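Local coordinates for protein peptidoglycan D,D-transpeptidase FtsI (Yersinia pestis, PDB 6SYN) that probably cross-links septal peptidoglycan as a class B penicillin-binding protein with D,D-transpeptidase activity, and is acylated by a beta-lactam antibiotic in this structure, at residues A[252-255]-A[256-259]; A[305-308]-A[309-313]. One frame throughout, in Å; residues are numbered along the deposited sequence.

Contacts 1 and 2 are both buried local helical contacts within the transpeptidase domain, their centres about 10 Å apart, and each reaches CB9 from its N-terminal side. Contact 1 carries the acylated serine of the SxxK sequence, so its link to the ligand is covalent; contact 2 carries the asparagine of an SxN-type sequence and binds the ligand by a hydrogen bond, without a covalent link. A probable hydrogen bond from Lys255 NZ to Asn306 OD1 (3.0 Å) joins their polar ends. Away from the ligand, helices 255-264 and 306-314 pack through aliphatic groups, with Lys255 CG 3.6 Å from Val309 CG1. In contact 2, Lys311 alone is partly exposed.

Contact 1: residues A[252-255]-A[256-259]; sequences STVK and PMVV. With CB9 ((2R,4S)-2-[(1R)-1-{[(2S)-2-carboxy-2-phenylacetyl]amino}-2-oxoethyl]-5,5-dimethyl-1,3-thiazolidine-4-carboxylic acid), chain D.
Met257 leaves the backbone in an extended course and bends at its last torsion (chi3 -79°), which turns CE back to within 4.1 Å of Val254 CB. Lys255 has CG beside its backbone N (chi1 -73°), which points the extended chain back toward the N-terminal end of the turn and brings NZ next to Ser252. Ser252 and Lys255 are the serine and lysine of the SxxK motif of penicillin-binding proteins, in which the end of a 3-10 segment, through Val254, leads into helix 255-264 and places the two on the same side. The evidence for acylation is direct: Ser252 OG is covalently bonded to CB9 C at 1.3 Å, as in an acyl-enzyme. The ester oxygen is a weak partner of the lysine, with Lys255 NZ 3.2 Å from Ser252 OG, while the same nitrogen hydrogen-bonds to Ser304 OG and approaches CB9 CB to 3.8 Å. Ser252 N makes a weak bond of 3.2 Å to CB9 O, consistent with one donor of the oxyanion hole known in this family. Behind the acylated site, backbone bonds carry the turn into the helix. Pro256 lacks an N-H and cannot donate; Met257 N takes up Val254 O at 2.8 Å, the carbonyl oxygen three residues back. Around this turn, Tyr325 of helix 319-327 touches Val254, Met257 and Val258, and the OH of Tyr377 of helix 370-381 hydrogen-bonds to Thr253 O. With the next acceptor, Lys255 O, the i to i+4 pattern is clear: Val259 N meets it at 3.1 Å in a nearly straight bond (N-H...O angle 169°).

Contact 2: residues A[305-308]-A[309-313]; sequences SNVG and VSKLA. With CB9 ((2R,4S)-2-[(1R)-1-{[(2S)-2-carboxy-2-phenylacetyl]amino}-2-oxoethyl]-5,5-dimethyl-1,3-thiazolidine-4-carboxylic acid), chain D.
Val307 and Lys311, one helical turn apart, run side by side on helix 306-314, which opens with the asparagine of an SxN-type motif of penicillin-binding transpeptidases, Asn306. Their apolar contact puts Val307 CG1 3.8 Å from Lys311 CE, the lysine's aliphatic stem running alongside the valine. The lysine chain is extended and takes its nitrogen on to the carbonyl of Asn275, with Tyr279 offering a cation-pi partner. Capping bonds fix the start of the helix. Ser305 stands at the N-cap, and its OG accepts from Gly308 N at 2.9 Å; Asp288 bonds to that same hydroxyl and to Val307 N, adding a carboxylate at the helix start. Backbone bonds of the i to i+4 kind follow, well formed from Ser310 N to Asn306 O (2.9 Å) and weak from Val309 N to Ser305 O (3.3 Å). Val307 O is gripped twice: Lys311 N approaches it at 2.8 Å, nearly in line with the carbonyl, whereas Ser310 OG comes from a steeper side at 2.7 Å, making a C=O...O angle of 119°. That second bond depends on the serine torsion (chi1 83°), which holds OG between its backbone N and carbonyl carbon and so folds it back toward the preceding turn; Tyr279 OH is its further partner. The ligand bond belongs to Asn306, whose side-chain amide divides its work: OD1 accepts from Lys255 NZ, and ND2 donates to CB9 OAF, the side-chain amide oxygen of the antibiotic, at 2.8 Å with an N-H...O angle of 157°.

Contact 1: residues A[252-255]-A[256-259]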
ATOM      1  N   SER A 252      -1.261  -1.234 -17.548  1.00 13.03           N
ATOM      2  CA  SER A 252      -0.395  -0.398 -18.366  1.00 13.17           C
ATOM      3  C   SER A 252       0.849   0.188 -17.685  1.00 12.89           C
ATOM      4  O   SER A 252       1.696   0.773 -18.356  1.00 12.57           O
ATOM      5  CB  SER A 252      -1.205   0.647 -19.138  1.00 14.76           C
ATOM      6  OG  SER A 252      -2.268   0.186 -20.014  1.00 16.37           O
ATOM      7  N   THR A 253       0.978  -0.029 -16.364  1.00 12.54           N
ATOM      8  CA  THR A 253       2.137   0.405 -15.592  1.00 12.28           C
ATOM      9  C   THR A 253       3.407  -0.376 -15.983  1.00 12.11           C
ATOM     10  O   THR A 253       4.503   0.122 -15.665  1.00 12.23           O
ATOM     11  CB  THR A 253       1.864   0.307 -14.084  1.00 12.19           C
ATOM     12  OG1 THR A 253       1.464  -1.026 -13.766  1.00 12.19           O
ATOM     13  CG2 THR A 253       0.804   1.280 -13.609  1.00 12.14           C
ATOM     14  N   VAL A 254       3.282  -1.544 -16.629  1.00 11.87           N
ATOM     15  CA  VAL A 254       4.429  -2.384 -17.103  1.00 11.74           C
ATOM     16  C   VAL A 254       5.158  -1.704 -18.272  1.00 11.89           C
ATOM     17  O   VAL A 254       6.368  -1.971 -18.435  1.00 12.10           O
ATOM     18  CB  VAL A 254       3.986  -3.799 -17.520  1.00 11.58           C
ATOM     19  CG1 VAL A 254       3.442  -4.591 -16.345  1.00 11.69           C
ATOM     20  CG2 VAL A 254       2.994  -3.781 -18.672  1.00 11.45           C
ATOM     21  N   LYS A 255       4.450  -0.877 -19.052  1.00 11.85           N
ATOM     22  CA  LYS A 255       4.850  -0.422 -20.415  1.00 11.70           C
ATOM     23  C   LYS A 255       6.244   0.198 -20.424  1.00 11.53           C
ATOM     24  O   LYS A 255       6.966   0.025 -21.403  1.00 11.58           O
ATOM     25  CB  LYS A 255       3.821   0.555 -20.992  1.00 11.77           C
ATOM     26  CG  LYS A 255       2.520  -0.096 -21.433  1.00 11.93           C
ATOM     27  CD  LYS A 255       1.539   0.860 -22.073  1.00 12.07           C
ATOM     28  CE  LYS A 255       0.278   0.164 -22.541  1.00 12.17           C
ATOM     29  NZ  LYS A 255      -0.826   1.126 -22.757  1.00 12.31           N
ATOM     30  N   PRO A 256       6.670   0.963 -19.392  1.00 11.35           N
ATOM     31  CA  PRO A 256       8.043   1.470 -19.349  1.00 11.35           C
ATOM     32  C   PRO A 256       9.115   0.369 -19.429  1.00 11.31           C
ATOM     33  O   PRO A 256      10.170   0.652 -19.958  1.00 11.35           O
ATOM     34  CB  PRO A 256       8.101   2.233 -18.018  1.00 11.34           C
ATOM     35  CG  PRO A 256       6.670   2.672 -17.810  1.00 11.34           C
ATOM     36  CD  PRO A 256       5.855   1.487 -18.287  1.00 11.33           C
ATOM     37  N   MET A 257       8.826  -0.841 -18.937  1.00 11.21           N
ATOM     38  CA  MET A 257       9.755  -2.000 -19.032  1.00 11.19           C
ATOM     39  C   MET A 257       9.681  -2.627 -20.432  1.00 10.93           C
ATOM     40  O   MET A 257      10.701  -3.183 -20.873  1.00 10.76           O
ATOM     41  CB  MET A 257       9.450  -3.060 -17.972  1.00 11.27           C
ATOM     42  CG  MET A 257       9.577  -2.540 -16.558  1.00 11.35           C
ATOM     43  SD  MET A 257       9.293  -3.836 -15.332  1.00 11.63           S
ATOM     44  CE  MET A 257       7.503  -3.921 -15.322  1.00 11.52           C
ATOM     45  N   VAL A 258       8.542  -2.535 -21.117  1.00 10.87           N
ATOM     46  CA  VAL A 258       8.416  -3.048 -22.516  1.00 11.03           C
ATOM     47  C   VAL A 258       9.303  -2.189 -23.423  1.00 11.15           C
ATOM     48  O   VAL A 258      10.049  -2.759 -24.245  1.00 11.03           O
ATOM     49  CB  VAL A 258       6.965  -3.059 -23.027  1.00 10.97           C
ATOM     50  CG1 VAL A 258       6.897  -3.570 -24.460  1.00 10.94           C
ATOM     51  CG2 VAL A 258       6.040  -3.864 -22.125  1.00 10.96           C
ATOM     52  N   VAL A 259       9.213  -0.867 -23.270  1.00 11.40           N
ATOM     53  CA  VAL A 259      10.009   0.128 -24.045  1.00 11.59           C
ATOM     54  C   VAL A 259      11.495  -0.135 -23.783  1.00 11.69           C
ATOM     55  O   VAL A 259      12.266  -0.126 -24.752  1.00 11.86           O
ATOM     56  CB  VAL A 259       9.598   1.571 -23.697  1.00 11.56           C
ATOM     57  CG1 VAL A 259      10.568   2.600 -24.257  1.00 11.56           C
ATOM     58  CG2 VAL A 259       8.185   1.862 -24.174  1.00 11.63           C
TER
HETATM   59  C   CB9 D 603      -3.542   0.258 -19.618  1.00 18.06           C
HETATM   60  N   CB9 D 603      -5.852   0.026 -20.571  1.00 19.93           N
HETATM   61  O   CB9 D 603      -3.914   0.224 -18.470  1.00 18.06           O
HETATM   62  CA  CB9 D 603      -4.457   0.394 -20.829  1.00 19.20           C
HETATM   63  CB  CB9 D 603      -4.287   1.802 -21.470  1.00 19.31           C
HETATM   64  CAA CB9 D 603      -5.849   5.091 -21.415  1.00 19.03           C
HETATM   65  CAB CB9 D 603      -7.513   3.596 -20.311  1.00 19.10           C
HETATM   66  OAD CB9 D 603      -5.474   5.001 -18.152  1.00 19.09           O
HETATM   67  OAE CB9 D 603      -9.292  -2.964 -21.790  1.00 20.36           O
HETATM   68  OAF CB9 D 603      -5.645  -1.907 -21.684  1.00 22.06           O
HETATM   69  OAG CB9 D 603      -3.422   4.725 -18.795  1.00 18.60           O
HETATM   70  OAH CB9 D 603      -7.811  -3.141 -20.272  1.00 20.37           O
HETATM   71  CAJ CB9 D 603     -10.803   1.772 -20.139  1.00 20.75           C
HETATM   72  CAK CB9 D 603     -10.382   1.757 -21.448  1.00 20.89           C
HETATM   73  CAL CB9 D 603     -10.289   0.861 -19.246  1.00 20.63           C
HETATM   74  CAM CB9 D 603      -9.439   0.830 -21.865  1.00 20.54           C
HETATM   75  CAN CB9 D 603      -9.340  -0.067 -19.657  1.00 20.62           C
HETATM   76  NAP CB9 D 603      -3.883   2.844 -20.515  1.00 19.14           N
HETATM   77  SAQ CB9 D 603      -5.846   2.441 -22.159  1.00 19.72           S
HETATM   78  CAR CB9 D 603      -4.607   4.451 -18.810  1.00 19.11           C
HETATM   79  CAS CB9 D 603      -8.381  -2.526 -21.138  1.00 20.30           C
HETATM   80  CAT CB9 D 603      -6.366  -1.022 -21.225  1.00 20.45           C
HETATM   81  CAU CB9 D 603      -8.879  -0.072 -20.969  1.00 20.56           C
HETATM   82  CAX CB9 D 603      -5.041   3.306 -19.740  1.00 19.23           C
HETATM   83  CAY CB9 D 603      -7.885  -1.108 -21.480  1.00 20.47           C
HETATM   84  CAZ CB9 D 603      -6.090   3.709 -20.830  1.00 19.13           C

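Contact 2: residues A[305-308]-A[309-313]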
ATOM      1  N   SER A 305      -0.341   3.493 -25.588  1.00  8.77           N
ATOM      2  CA  SER A 305      -0.687   2.682 -26.785  1.00  8.71           C
ATOM      3  C   SER A 305      -0.557   1.190 -26.460  1.00  8.55           C
ATOM      4  O   SER A 305       0.568   0.734 -26.188  1.00  8.49           O
ATOM      5  CB  SER A 305       0.163   3.068 -27.970  1.00  8.70           C
ATOM      6  OG  SER A 305      -0.227   2.348 -29.132  1.00  8.66           O
ATOM      7  N   ASN A 306      -1.676   0.462 -26.498  1.00  8.50           N
ATOM      8  CA  ASN A 306      -1.716  -1.018 -26.359  1.00  8.48           C
ATOM      9  C   ASN A 306      -1.145  -1.646 -27.636  1.00  8.52           C
ATOM     10  O   ASN A 306      -0.345  -2.588 -27.511  1.00  8.55           O
ATOM     11  CB  ASN A 306      -3.127  -1.547 -26.079  1.00  8.39           C
ATOM     12  CG  ASN A 306      -3.617  -1.281 -24.670  1.00  8.32           C
ATOM     13  OD1 ASN A 306      -2.891  -0.765 -23.824  1.00  8.29           O
ATOM     14  ND2 ASN A 306      -4.857  -1.644 -24.402  1.00  8.35           N
ATOM     15  N   VAL A 307      -1.543  -1.144 -28.810  1.00  8.53           N
ATOM     16  CA  VAL A 307      -1.039  -1.628 -30.133  1.00  8.63           C
ATOM     17  C   VAL A 307       0.481  -1.440 -30.155  1.00  8.85           C
ATOM     18  O   VAL A 307       1.194  -2.410 -30.507  1.00  8.80           O
ATOM     19  CB  VAL A 307      -1.708  -0.900 -31.318  1.00  8.50           C
ATOM     20  CG1 VAL A 307      -0.930  -1.093 -32.611  1.00  8.44           C
ATOM     21  CG2 VAL A 307      -3.158  -1.320 -31.505  1.00  8.42           C
ATOM     22  N   GLY A 308       0.932  -0.229 -29.799  1.00  9.10           N
ATOM     23  CA  GLY A 308       2.348   0.178 -29.704  1.00  9.24           C
ATOM     24  C   GLY A 308       3.187  -0.853 -28.972  1.00  9.42           C
ATOM     25  O   GLY A 308       4.143  -1.360 -29.587  1.00  9.40           O
ATOM     26  N   VAL A 309       2.823  -1.176 -27.724  1.00  9.66           N
ATOM     27  CA  VAL A 309       3.589  -2.111 -26.840  1.00  9.86           C
ATOM     28  C   VAL A 309       3.382  -3.559 -27.307  1.00  9.92           C
ATOM     29  O   VAL A 309       4.322  -4.362 -27.131  1.00  9.95           O
ATOM     30  CB  VAL A 309       3.242  -1.954 -25.342  1.00  9.94           C
ATOM     31  CG1 VAL A 309       3.698  -0.609 -24.797  1.00 10.02           C
ATOM     32  CG2 VAL A 309       1.768  -2.184 -25.042  1.00  9.89           C
ATOM     33  N   SER A 310       2.208  -3.897 -27.849  1.00 10.04           N
ATOM     34  CA  SER A 310       1.914  -5.252 -28.388  1.00 10.20           C
ATOM     35  C   SER A 310       2.859  -5.532 -29.560  1.00 10.20           C
ATOM     36  O   SER A 310       3.362  -6.665 -29.668  1.00 10.31           O
ATOM     37  CB  SER A 310       0.473  -5.406 -28.807  1.00 10.25           C
ATOM     38  OG  SER A 310       0.275  -4.889 -30.117  1.00 10.42           O
ATOM     39  N   LYS A 311       3.092  -4.531 -30.407  1.00 10.21           N
ATOM     40  CA  LYS A 311       3.982  -4.679 -31.586  1.00 10.31           C
ATOM     41  C   LYS A 311       5.429  -4.830 -31.102  1.00 10.39           C
ATOM     42  O   LYS A 311       6.179  -5.577 -31.761  1.00 10.69           O
ATOM     43  CB  LYS A 311       3.772  -3.531 -32.577  1.00 10.27           C
ATOM     44  CG  LYS A 311       2.564  -3.720 -33.487  1.00 10.21           C
ATOM     45  CD  LYS A 311       2.243  -2.534 -34.357  1.00 10.20           C
ATOM     46  CE  LYS A 311       1.092  -2.808 -35.303  1.00 10.25           C
ATOM     47  NZ  LYS A 311       1.117  -1.908 -36.482  1.00 10.29           N
ATOM     48  N   LEU A 312       5.796  -4.190 -29.984  1.00 10.30           N
ATOM     49  CA  LEU A 312       7.173  -4.244 -29.411  1.00 10.26           C
ATOM     50  C   LEU A 312       7.424  -5.628 -28.797  1.00 10.12           C
ATOM     51  O   LEU A 312       8.484  -6.216 -29.079  1.00 10.14           O
ATOM     52  CB  LEU A 312       7.355  -3.131 -28.370  1.00 10.30           C
ATOM     53  CG  LEU A 312       7.317  -1.695 -28.899  1.00 10.29           C
ATOM     54  CD1 LEU A 312       7.538  -0.696 -27.770  1.00 10.26           C
ATOM     55  CD2 LEU A 312       8.338  -1.478 -30.009  1.00 10.28           C
ATOM     56  N   ALA A 313       6.481  -6.124 -27.993  1.00 10.06           N
ATOM     57  CA  ALA A 313       6.475  -7.496 -27.430  1.00  9.98           C
ATOM     58  C   ALA A 313       6.685  -8.530 -28.542  1.00 10.04           C
ATOM     59  O   ALA A 313       7.582  -9.377 -28.382  1.00 10.14           O
ATOM     60  CB  ALA A 313       5.180  -7.751 -26.708  1.00  9.91           C
TER
HETATM   61  C   CB9 D 603      -3.542   0.258 -19.618  1.00 18.06           C
HETATM   62  N   CB9 D 603      -5.852   0.026 -20.571  1.00 19.93           N
HETATM   63  O   CB9 D 603      -3.914   0.224 -18.470  1.00 18.06           O
HETATM   64  CA  CB9 D 603      -4.457   0.394 -20.829  1.00 19.20           C
HETATM   65  CB  CB9 D 603      -4.287   1.802 -21.470  1.00 19.31           C
HETATM   66  CAA CB9 D 603      -5.849   5.091 -21.415  1.00 19.03           C
HETATM   67  CAB CB9 D 603      -7.513   3.596 -20.311  1.00 19.10           C
HETATM   68  OAD CB9 D 603      -5.474   5.001 -18.152  1.00 19.09           O
HETATM   69  OAE CB9 D 603      -9.292  -2.964 -21.790  1.00 20.36           O
HETATM   70  OAF CB9 D 603      -5.645  -1.907 -21.684  1.00 22.06           O
HETATM   71  OAG CB9 D 603      -3.422   4.725 -18.795  1.00 18.60           O
HETATM   72  OAH CB9 D 603      -7.811  -3.141 -20.272  1.00 20.37           O
HETATM   73  CAJ CB9 D 603     -10.803   1.772 -20.139  1.00 20.75           C
HETATM   74  CAK CB9 D 603     -10.382   1.757 -21.448  1.00 20.89           C
HETATM   75  CAL CB9 D 603     -10.289   0.861 -19.246  1.00 20.63           C
HETATM   76  CAM CB9 D 603      -9.439   0.830 -21.865  1.00 20.54           C
HETATM   77  CAN CB9 D 603      -9.340  -0.067 -19.657  1.00 20.62           C
HETATM   78  NAP CB9 D 603      -3.883   2.844 -20.515  1.00 19.14           N
HETATM   79  SAQ CB9 D 603      -5.846   2.441 -22.159  1.00 19.72           S
HETATM   80  CAR CB9 D 603      -4.607   4.451 -18.810  1.00 19.11           C
HETATM   81  CAS CB9 D 603      -8.381  -2.526 -21.138  1.00 20.30           C
HETATM   82  CAT CB9 D 603      -6.366  -1.022 -21.225  1.00 20.45           C
HETATM   83  CAU CB9 D 603      -8.879  -0.072 -20.969  1.00 20.56           C
HETATM   84  CAX CB9 D 603      -5.041   3.306 -19.740  1.00 19.23           C
HETATM   85  CAY CB9 D 603      -7.885  -1.108 -21.480  1.00 20.47           C
HETATM   86  CAZ CB9 D 603      -6.090   3.709 -20.830  1.00 19.13           C